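Local atomic coordinates of Cyclase/dehydrase (Mycobacterium smegmatis str. MC2 155, PDB entry 5Z8O), a protein that is of unknown function but, as a START superfamily member of the polyketide cyclase/dehydrase and lipid transport family, probably binds a hydrophobic ligand. Residues Val10-Glu15 with Gly139-Leu144; Asn31-Gly36 with Leu130-Lys135; Phe93-Leu98 with Thr103-Asp108. All blocks are in the same frame, centred on the assembly; numbering follows the deposited sequence.

How the contacts relate
From the N terminus, strand 4-10 leads into the turn of contact 1, which meets the last turns of helix 119-144 and so closes a loop over nearly the whole chain. Contacts 2 and 3 are nested inside it. Contact 2 joins the turn that leads into strand 34-42 to the middle of the same long helix, and its loop encloses contact 3, the hairpin of strands 86-97 and 103-113. The centres of contacts 2 and 3 lie about 17 Å apart, yet L133 packs on F93 and L130 on V107. Contacts 1 and 3 meet at T103, through a backbone bond to V10 and a probable side-chain bond to A12. Contacts 1 and 2 thus hold the helix, while contact 3 pairs two strands of the sheet.

Contact 1 of 3, residues Val10-Glu15 with Gly139-Leu144; sequences VAASAE and GRVEQL
The two methyl groups of V141 meet different parts of the turn: CG2 lies nearer V10, and CG1 faces A12. On the V10 side, the V10 and V141 side chains cross obliquely, and V10 CG1 reaches V141 CG2 at 3.6 Å while staying 4.0 Å from V141 CG1. The methyl of A12 points toward the helix and stops 3.6 Å from V141 CG1. That same V141 CG1 lies 3.9 Å from A11 O, so the turn contributes a carbonyl as well as methyls to the surface around it. With V141 CG1 anti to the backbone N (chi1 167°), this methyl is aimed at A12 and CG2 is left for V10. A11 is the centre of an inverse gamma turn, with a weak bond from A12 N to V10 O at 3.0 Å. With this bend, V10 and A12 both point toward the helix, whereas the A11 methyl stays clear of it. The interface is small and apolar, 115 Å² in all, and V10, A12 and V141 are buried. S13 follows as the N-cap of helix 14-22, whose I17 touches both V10 and V141. V10 also pairs with T103 of strand 103-113, placing the contact where the end of strand 4-10, the start of helix 14-22 and the last turns of helix 119-144 converge.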
loop_
_atom_site.group_PDB
_atom_site.type_symbol
_atom_site.label_atom_id
_atom_site.label_comp_id
_atom_site.label_asym_id
_atom_site.label_seq_id
_atom_site.Cartn_x
_atom_site.Cartn_y
_atom_site.Cartn_z
ATOM N N VAL B 10 -12.070 -22.746 -19.108
ATOM C CA VAL B 10 -11.049 -22.010 -19.842
ATOM C C VAL B 10 -10.263 -22.982 -20.709
ATOM O O VAL B 10 -9.928 -24.089 -20.273
ATOM C CB VAL B 10 -10.106 -21.244 -18.889
ATOM C CG1 VAL B 10 -9.132 -20.392 -19.676
ATOM C CG2 VAL B 10 -10.905 -20.380 -17.922
ATOM N N ALA B 11 -9.958 -22.559 -21.936
ATOM C CA ALA B 11 -9.271 -23.407 -22.910
ATOM C C ALA B 11 -7.754 -23.286 -22.750
ATOM O O ALA B 11 -7.029 -22.843 -23.642
ATOM C CB ALA B 11 -9.714 -23.051 -24.323
ATOM N N ALA B 12 -7.281 -23.693 -21.575
ATOM C CA ALA B 12 -5.856 -23.698 -21.283
ATOM C C ALA B 12 -5.595 -24.692 -20.162
ATOM O O ALA B 12 -6.495 -25.039 -19.393
ATOM C CB ALA B 12 -5.352 -22.303 -20.894
ATOM N N SER B 13 -4.349 -25.149 -20.088
ATOM C CA SER B 13 -3.962 -26.100 -19.058
ATOM C C SER B 13 -3.978 -25.446 -17.680
ATOM O O SER B 13 -3.965 -24.219 -17.541
ATOM C CB SER B 13 -2.575 -26.669 -19.347
ATOM O OG SER B 13 -1.580 -25.666 -19.235
ATOM N N ALA B 14 -4.001 -26.296 -16.647
ATOM C CA ALA B 14 -3.995 -25.797 -15.276
ATOM C C ALA B 14 -2.709 -25.048 -14.972
ATOM O O ALA B 14 -2.721 -24.079 -14.204
ATOM C CB ALA B 14 -4.188 -26.950 -14.289
ATOM N N GLU B 15 -1.598 -25.469 -15.580
ATOM C CA GLU B 15 -0.325 -24.796 -15.356
ATOM C C GLU B 15 -0.324 -23.403 -15.972
ATOM O O GLU B 15 0.261 -22.471 -15.411
ATOM C CB GLU B 15 0.809 -25.635 -15.945
ATOM C CG GLU B 15 2.188 -25.331 -15.389
ATOM C CD GLU B 15 3.287 -25.593 -16.405
ATOM O OE1 GLU B 15 2.983 -26.146 -17.485
ATOM O OE2 GLU B 15 4.456 -25.254 -16.121
ATOM N N GLY B 139 -9.272 -13.290 -22.435
ATOM C CA GLY B 139 -8.407 -12.589 -23.370
ATOM C C GLY B 139 -6.938 -12.871 -23.128
ATOM O O GLY B 139 -6.170 -13.066 -24.075
ATOM N N ARG B 140 -6.525 -12.897 -21.858
ATOM C CA ARG B 140 -5.135 -13.200 -21.535
ATOM C C ARG B 140 -4.763 -14.624 -21.935
ATOM O O ARG B 140 -3.628 -14.873 -22.359
ATOM C CB ARG B 140 -4.888 -12.973 -20.043
ATOM C CG ARG B 140 -3.460 -13.200 -19.590
ATOM C CD ARG B 140 -2.505 -12.267 -20.313
ATOM N NE ARG B 140 -1.225 -12.149 -19.621
ATOM C CZ ARG B 140 -0.272 -11.287 -19.960
ATOM N NH1 ARG B 140 -0.452 -10.475 -20.993
ATOM N NH2 ARG B 140 0.860 -11.241 -19.272
ATOM N N VAL B 141 -5.703 -15.565 -21.812
ATOM C CA VAL B 141 -5.439 -16.943 -22.215
ATOM C C VAL B 141 -5.239 -17.027 -23.723
ATOM O O VAL B 141 -4.283 -17.644 -24.204
ATOM C CB VAL B 141 -6.576 -17.864 -21.739
ATOM C CG1 VAL B 141 -6.491 -19.225 -22.417
ATOM C CG2 VAL B 141 -6.517 -18.016 -20.234
ATOM N N GLU B 142 -6.136 -16.402 -24.490
ATOM C CA GLU B 142 -5.995 -16.393 -25.943
ATOM C C GLU B 142 -4.709 -15.701 -26.370
ATOM O O GLU B 142 -4.055 -16.124 -27.331
ATOM C CB GLU B 142 -7.208 -15.704 -26.575
ATOM C CG GLU B 142 -7.036 -15.328 -28.043
ATOM C CD GLU B 142 -7.176 -16.503 -28.989
ATOM O OE1 GLU B 142 -7.714 -17.550 -28.574
ATOM O OE2 GLU B 142 -6.744 -16.374 -30.156
ATOM N N GLN B 143 -4.317 -14.648 -25.653
ATOM C CA GLN B 143 -3.088 -13.939 -25.991
ATOM C C GLN B 143 -1.854 -14.794 -25.711
ATOM O O GLN B 143 -0.872 -14.736 -26.460
ATOM C CB GLN B 143 -3.038 -12.612 -25.233
ATOM C CG GLN B 143 -1.814 -11.759 -25.512
ATOM C CD GLN B 143 -1.559 -10.741 -24.418
ATOM O OE1 GLN B 143 -1.916 -10.952 -23.260
ATOM N NE2 GLN B 143 -0.948 -9.621 -24.785
ATOM N N LEU B 144 -1.890 -15.602 -24.651
ATOM C CA LEU B 144 -0.741 -16.409 -24.255
ATOM C C LEU B 144 -0.709 -17.805 -24.869
ATOM O O LEU B 144 0.324 -18.476 -24.768
ATOM C CB LEU B 144 -0.668 -16.533 -22.731
ATOM C CG LEU B 144 -0.390 -15.222 -21.992
ATOM C CD1 LEU B 144 -0.393 -15.446 -20.495
ATOM C CD2 LEU B 144 0.925 -14.609 -22.454
#

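Contact 2 of 3, residues Asn31-Gly36 with Leu130-Lys135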
loop_
_atom_site.group_PDB
_atom_site.type_symbol
_atom_site.label_atom_id
_atom_site.label_comp_id
_atom_site.label_asym_id
_atom_site.label_seq_id
_atom_site.Cartn_x
_atom_site.Cartn_y
_atom_site.Cartn_z
ATOM N N ASN B 31 -5.560 -6.401 -17.467
ATOM C CA ASN B 31 -6.717 -5.791 -16.808
ATOM C C ASN B 31 -6.674 -4.283 -17.023
ATOM O O ASN B 31 -5.785 -3.608 -16.467
ATOM C CB ASN B 31 -6.739 -6.127 -15.318
ATOM C CG ASN B 31 -6.952 -7.603 -15.061
ATOM O OD1 ASN B 31 -5.997 -8.355 -14.857
ATOM N ND2 ASN B 31 -8.209 -8.030 -15.080
ATOM N N PRO B 32 -7.588 -3.704 -17.809
ATOM C CA PRO B 32 -7.486 -2.264 -18.116
ATOM C C PRO B 32 -7.605 -1.345 -16.908
ATOM O O PRO B 32 -6.997 -0.267 -16.906
ATOM C CB PRO B 32 -8.642 -2.039 -19.104
ATOM C CG PRO B 32 -8.889 -3.380 -19.711
ATOM C CD PRO B 32 -8.620 -4.373 -18.620
ATOM N N GLU B 33 -8.356 -1.735 -15.882
ATOM C CA GLU B 33 -8.595 -0.891 -14.719
ATOM C C GLU B 33 -7.547 -1.069 -13.629
ATOM O O GLU B 33 -7.592 -0.354 -12.624
ATOM C CB GLU B 33 -9.974 -1.203 -14.135
ATOM C CG GLU B 33 -11.104 -1.058 -15.127
ATOM C CD GLU B 33 -12.214 -2.052 -14.863
ATOM O OE1 GLU B 33 -12.407 -2.431 -13.689
ATOM O OE2 GLU B 33 -12.875 -2.476 -15.834
ATOM N N ILE B 34 -6.582 -1.959 -13.825
ATOM C CA ILE B 34 -5.493 -2.165 -12.879
ATOM C C ILE B 34 -4.255 -1.497 -13.454
ATOM O O ILE B 34 -3.744 -1.904 -14.502
ATOM C CB ILE B 34 -5.252 -3.656 -12.607
ATOM C CG1 ILE B 34 -6.474 -4.278 -11.926
ATOM C CG2 ILE B 34 -3.997 -3.850 -11.766
ATOM C CD1 ILE B 34 -6.325 -5.754 -11.629
ATOM N N LYS B 35 -3.796 -0.440 -12.790
ATOM C CA LYS B 35 -2.656 0.316 -13.285
ATOM C C LYS B 35 -1.324 -0.183 -12.747
ATOM O O LYS B 35 -0.289 0.057 -13.375
ATOM C CB LYS B 35 -2.829 1.800 -12.941
ATOM C CG LYS B 35 -3.946 2.492 -13.716
ATOM C CD LYS B 35 -4.253 1.779 -15.029
ATOM C CE LYS B 35 -4.856 2.726 -16.048
ATOM N NZ LYS B 35 -6.343 2.744 -15.935
ATOM N N GLY B 36 -1.323 -0.872 -11.611
ATOM C CA GLY B 36 -0.087 -1.385 -11.058
ATOM C C GLY B 36 -0.356 -2.460 -10.034
ATOM O O GLY B 36 -1.399 -2.467 -9.374
ATOM N N LEU B 130 -16.604 -10.051 -11.325
ATOM C CA LEU B 130 -16.144 -11.400 -11.673
ATOM C C LEU B 130 -16.337 -11.745 -13.153
ATOM O O LEU B 130 -15.457 -12.365 -13.761
ATOM C CB LEU B 130 -16.850 -12.434 -10.799
ATOM C CG LEU B 130 -16.488 -12.472 -9.313
ATOM C CD1 LEU B 130 -17.075 -13.716 -8.651
ATOM C CD2 LEU B 130 -14.978 -12.434 -9.132
ATOM N N GLU B 131 -17.472 -11.363 -13.750
ATOM C CA GLU B 131 -17.659 -11.546 -15.190
ATOM C C GLU B 131 -16.527 -10.891 -15.941
ATOM O O GLU B 131 -16.097 -11.347 -17.013
ATOM C CB GLU B 131 -18.974 -10.898 -15.626
ATOM C CG GLU B 131 -20.178 -11.695 -15.317
ATOM C CD GLU B 131 -20.148 -12.964 -16.110
ATOM O OE1 GLU B 131 -20.558 -14.020 -15.594
ATOM O OE2 GLU B 131 -19.676 -12.896 -17.267
ATOM N N HIS B 132 -16.088 -9.782 -15.369
ATOM C CA HIS B 132 -15.270 -8.770 -15.984
ATOM C C HIS B 132 -13.831 -9.271 -16.008
ATOM O O HIS B 132 -13.162 -9.267 -17.047
ATOM C CB HIS B 132 -15.521 -7.574 -15.078
ATOM C CG HIS B 132 -16.496 -6.620 -15.655
ATOM N ND1 HIS B 132 -16.195 -5.422 -16.230
ATOM C CD2 HIS B 132 -17.815 -6.800 -15.842
ATOM C CE1 HIS B 132 -17.309 -4.847 -16.645
ATOM N NE2 HIS B 132 -18.294 -5.678 -16.451
ATOM N N LEU B 133 -13.408 -9.810 -14.862
ATOM C CA LEU B 133 -12.190 -10.598 -14.696
ATOM C C LEU B 133 -12.199 -11.863 -15.552
ATOM O O LEU B 133 -11.168 -12.254 -16.116
ATOM C CB LEU B 133 -12.087 -10.968 -13.226
ATOM C CG LEU B 133 -10.965 -11.889 -12.815
ATOM C CD1 LEU B 133 -9.656 -11.159 -13.029
ATOM C CD2 LEU B 133 -11.169 -12.328 -11.372
ATOM N N ALA B 134 -13.337 -12.563 -15.592
ATOM C CA ALA B 134 -13.432 -13.789 -16.379
ATOM C C ALA B 134 -13.225 -13.498 -17.860
ATOM O O ALA B 134 -12.468 -14.197 -18.542
ATOM C CB ALA B 134 -14.786 -14.460 -16.143
ATOM N N LYS B 135 -13.875 -12.451 -18.370
ATOM C CA LYS B 135 -13.641 -12.045 -19.753
ATOM C C LYS B 135 -12.195 -11.607 -19.960
ATOM O O LYS B 135 -11.580 -11.931 -20.983
ATOM C CB LYS B 135 -14.599 -10.920 -20.146
ATOM C CG LYS B 135 -14.481 -10.493 -21.600
ATOM C CD LYS B 135 -15.337 -9.269 -21.896
ATOM C CE LYS B 135 -15.912 -9.323 -23.304
ATOM N NZ LYS B 135 -14.869 -9.612 -24.328
#
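N31 and L133 make the closest approach here, a van der Waals touch between L133 CD1 and the end of the asparagine side chain. L133 has CG anti to the backbone N (chi1 175°), which brings CD1 to the turn, while CD2 packs on F93 of the sheet; W30 touches the leucine too. The second approach is looser, between two ionisable groups that are near each other but not in contact. E33 OE2 lies at the edge of the H132 ring, near the ring plane, but remains 4.5 Å from H132 ND1, too far for a hydrogen bond; any attraction would depend on the charge of the histidine. In the helix-grip fold of the Bet v 1-like clan, a long C-terminal helix lies across a curved antiparallel sheet, and this contact spans from that helix to the turn that leads into strand 34-42, an outermost strand within the chain. Within 31-36, N31 to I34 is a type I turn, closed by I34 N to N31 O at 3.2 Å. K35 NZ also reaches back to P32 O, at 3.2 Å and in the carbonyl plane. At K35-G36 the strand takes a classic bulge, two residues sharing D54 on the adjoining strand 48-57. On the helix, E131 forms a salt bridge with K6 of strand 4-10.

Contact 3 of 3, residues Phe93-Leu98 with Thr103-Asp108; sequences FSIVPL and TLLQVD
S94 and Q106 form a hydrogen-bonded antiparallel pair, with S94 N to Q106 O at 2.8 Å and Q106 N to S94 O at 2.9 Å. V96 and L104 repeat the pattern: V96 N meets L104 O at 3.0 Å almost straight (178° at the hydrogen), and L104 N meets V96 O at 2.7 Å. Q106 O takes a further bond, since a water donates to it and also bonds S94 OG at 2.7 Å, bridging the strands beside their backbone pair. On the face carrying S94, V96, L104 and Q106, the Q106 chain, bent at chi2 (62°), turns its NE2 to D108 OD2, an oxygen that also bonds S5. The two strands run at 162° to one another and belong to the hairpin 86-97/103-113 of the antiparallel sheet, with F93-V107, I95-L105 and P97-T103 as the non-hydrogen-bonded pairs. From these, I95 and T103 meet helix 14-22, and F93, L105 and V107 meet helix 119-144. F93 and V107 lie side by side, F93 CD2 3.7 Å from V107 CG2, and L105 CD1 comes to the ring edge, 4.2 Å from F93 CD2. I95 crosses L105, its CG1 also touching L105 CD1. Toward the turn, in one of its two conformers, T103 packs CG2 on P97 CA while OG1 bonds A12 O. The L98 side chain folds back over the T103-L104 backbone and touches L104 CB through its CG.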
loop_
_atom_site.group_PDB
_atom_site.type_symbol
_atom_site.label_atom_id
_atom_site.label_comp_id
_atom_site.label_asym_id
_atom_site.label_seq_id
_atom_site.Cartn_x
_atom_site.Cartn_y
_atom_site.Cartn_z
ATOM N N PHE B 93 -9.358 -18.258 -5.624
ATOM C CA PHE B 93 -9.253 -18.904 -6.930
ATOM C C PHE B 93 -8.946 -20.383 -6.744
ATOM O O PHE B 93 -8.004 -20.732 -6.030
ATOM C CB PHE B 93 -8.156 -18.274 -7.792
ATOM C CG PHE B 93 -8.352 -16.818 -8.075
ATOM C CD1 PHE B 93 -7.788 -15.855 -7.254
ATOM C CD2 PHE B 93 -9.081 -16.408 -9.180
ATOM C CE1 PHE B 93 -7.959 -14.510 -7.524
ATOM C CE2 PHE B 93 -9.256 -15.067 -9.454
ATOM C CZ PHE B 93 -8.693 -14.116 -8.626
ATOM N N SER B 94 -9.727 -21.244 -7.399
ATOM C CA SER B 94 -9.497 -22.687 -7.399
ATOM C C SER B 94 -9.385 -23.176 -8.839
ATOM O O SER B 94 -10.283 -22.927 -9.652
ATOM C CB SER B 94 -10.617 -23.420 -6.660
ATOM O OG SER B 94 -10.669 -23.010 -5.304
ATOM N N ILE B 95 -8.274 -23.839 -9.158
ATOM C CA ILE B 95 -7.955 -24.279 -10.515
ATOM C C ILE B 95 -8.006 -25.803 -10.570
ATOM O O ILE B 95 -7.177 -26.481 -9.950
ATOM C CB ILE B 95 -6.585 -23.749 -10.960
ATOM C CG1 ILE B 95 -6.640 -22.226 -11.082
ATOM C CG2 ILE B 95 -6.162 -24.387 -12.276
ATOM C CD1 ILE B 95 -5.287 -21.555 -11.041
ATOM N N VAL B 96 -8.978 -26.348 -11.293
ATOM C CA VAL B 96 -9.170 -27.793 -11.416
ATOM C C VAL B 96 -9.046 -28.197 -12.879
ATOM O O VAL B 96 -9.778 -27.675 -13.729
ATOM C CB VAL B 96 -10.518 -28.252 -10.840
ATOM C CG1 VAL B 96 -10.682 -29.753 -11.037
ATOM C CG2 VAL B 96 -10.613 -27.896 -9.369
ATOM N N PRO B 97 -8.146 -29.113 -13.235
ATOM C CA PRO B 97 -8.060 -29.571 -14.627
ATOM C C PRO B 97 -9.317 -30.321 -15.037
ATOM O O PRO B 97 -9.877 -31.104 -14.264
ATOM C CB PRO B 97 -6.833 -30.493 -14.629
ATOM C CG PRO B 97 -6.679 -30.924 -13.208
ATOM C CD PRO B 97 -7.150 -29.770 -12.370
ATOM N N LEU B 98 -9.762 -30.067 -16.266
ATOM C CA LEU B 98 -10.909 -30.766 -16.840
ATOM C C LEU B 98 -10.499 -31.881 -17.794
ATOM O O LEU B 98 -10.448 -33.054 -17.413
ATOM C CB LEU B 98 -11.818 -29.772 -17.565
ATOM C CG LEU B 98 -12.705 -28.931 -16.651
ATOM C CD1 LEU B 98 -13.581 -28.002 -17.464
ATOM C CD2 LEU B 98 -13.550 -29.836 -15.771
ATOM N N THR B 103 -9.494 -26.361 -18.364
ATOM C CA THR B 103 -9.545 -26.362 -16.909
ATOM C C THR B 103 -10.738 -25.555 -16.418
ATOM O O THR B 103 -11.264 -24.682 -17.115
ATOM C CB THR B 103 -8.260 -25.797 -16.291
ATOM O OG1 THR B 103 -7.964 -24.520 -16.872
ATOM C CG2 THR B 103 -7.108 -26.735 -16.538
ATOM N N LEU B 104 -11.153 -25.861 -15.193
ATOM C CA LEU B 104 -12.247 -25.170 -14.523
ATOM C C LEU B 104 -11.661 -24.167 -13.534
ATOM O O LEU B 104 -10.862 -24.538 -12.666
ATOM C CB LEU B 104 -13.160 -26.173 -13.816
ATOM C CG LEU B 104 -14.418 -25.658 -13.113
ATOM C CD1 LEU B 104 -15.525 -26.691 -13.193
ATOM C CD2 LEU B 104 -14.137 -25.307 -11.657
ATOM N N LEU B 105 -12.036 -22.897 -13.684
ATOM C CA LEU B 105 -11.672 -21.851 -12.737
ATOM C C LEU B 105 -12.868 -21.518 -11.853
ATOM O O LEU B 105 -13.933 -21.143 -12.355
ATOM C CB LEU B 105 -11.187 -20.596 -13.459
ATOM C CG LEU B 105 -10.887 -19.437 -12.504
ATOM C CD1 LEU B 105 -9.648 -19.712 -11.655
ATOM C CD2 LEU B 105 -10.750 -18.132 -13.260
ATOM N N GLN B 106 -12.691 -21.661 -10.542
ATOM C CA GLN B 106 -13.715 -21.334 -9.559
ATOM C C GLN B 106 -13.259 -20.116 -8.767
ATOM O O GLN B 106 -12.202 -20.150 -8.132
ATOM C CB GLN B 106 -13.968 -22.516 -8.621
ATOM C CG GLN B 106 -14.874 -22.192 -7.448
ATOM C CD GLN B 106 -16.252 -21.773 -7.894
ATOM O OE1 GLN B 106 -16.779 -22.294 -8.876
ATOM N NE2 GLN B 106 -16.844 -20.819 -7.183
ATOM N N VAL B 107 -14.042 -19.040 -8.813
ATOM C CA VAL B 107 -13.711 -17.799 -8.117
ATOM C C VAL B 107 -14.846 -17.465 -7.159
ATOM O O VAL B 107 -16.009 -17.367 -7.575
ATOM C CB VAL B 107 -13.459 -16.636 -9.091
ATOM C CG1 VAL B 107 -12.853 -15.451 -8.348
ATOM C CG2 VAL B 107 -12.546 -17.078 -10.219
ATOM N N ASP B 108 -14.513 -17.295 -5.882
ATOM C CA ASP B 108 -15.436 -16.781 -4.880
ATOM C C ASP B 108 -14.976 -15.397 -4.444
ATOM O O ASP B 108 -13.784 -15.178 -4.221
ATOM C CB ASP B 108 -15.514 -17.700 -3.660
ATOM C CG ASP B 108 -16.005 -19.086 -4.006
ATOM O OD1 ASP B 108 -15.642 -20.034 -3.282
ATOM O OD2 ASP B 108 -16.750 -19.231 -4.997
HETATM O O HOH W 1 -12.415 -20.950 -5.142
#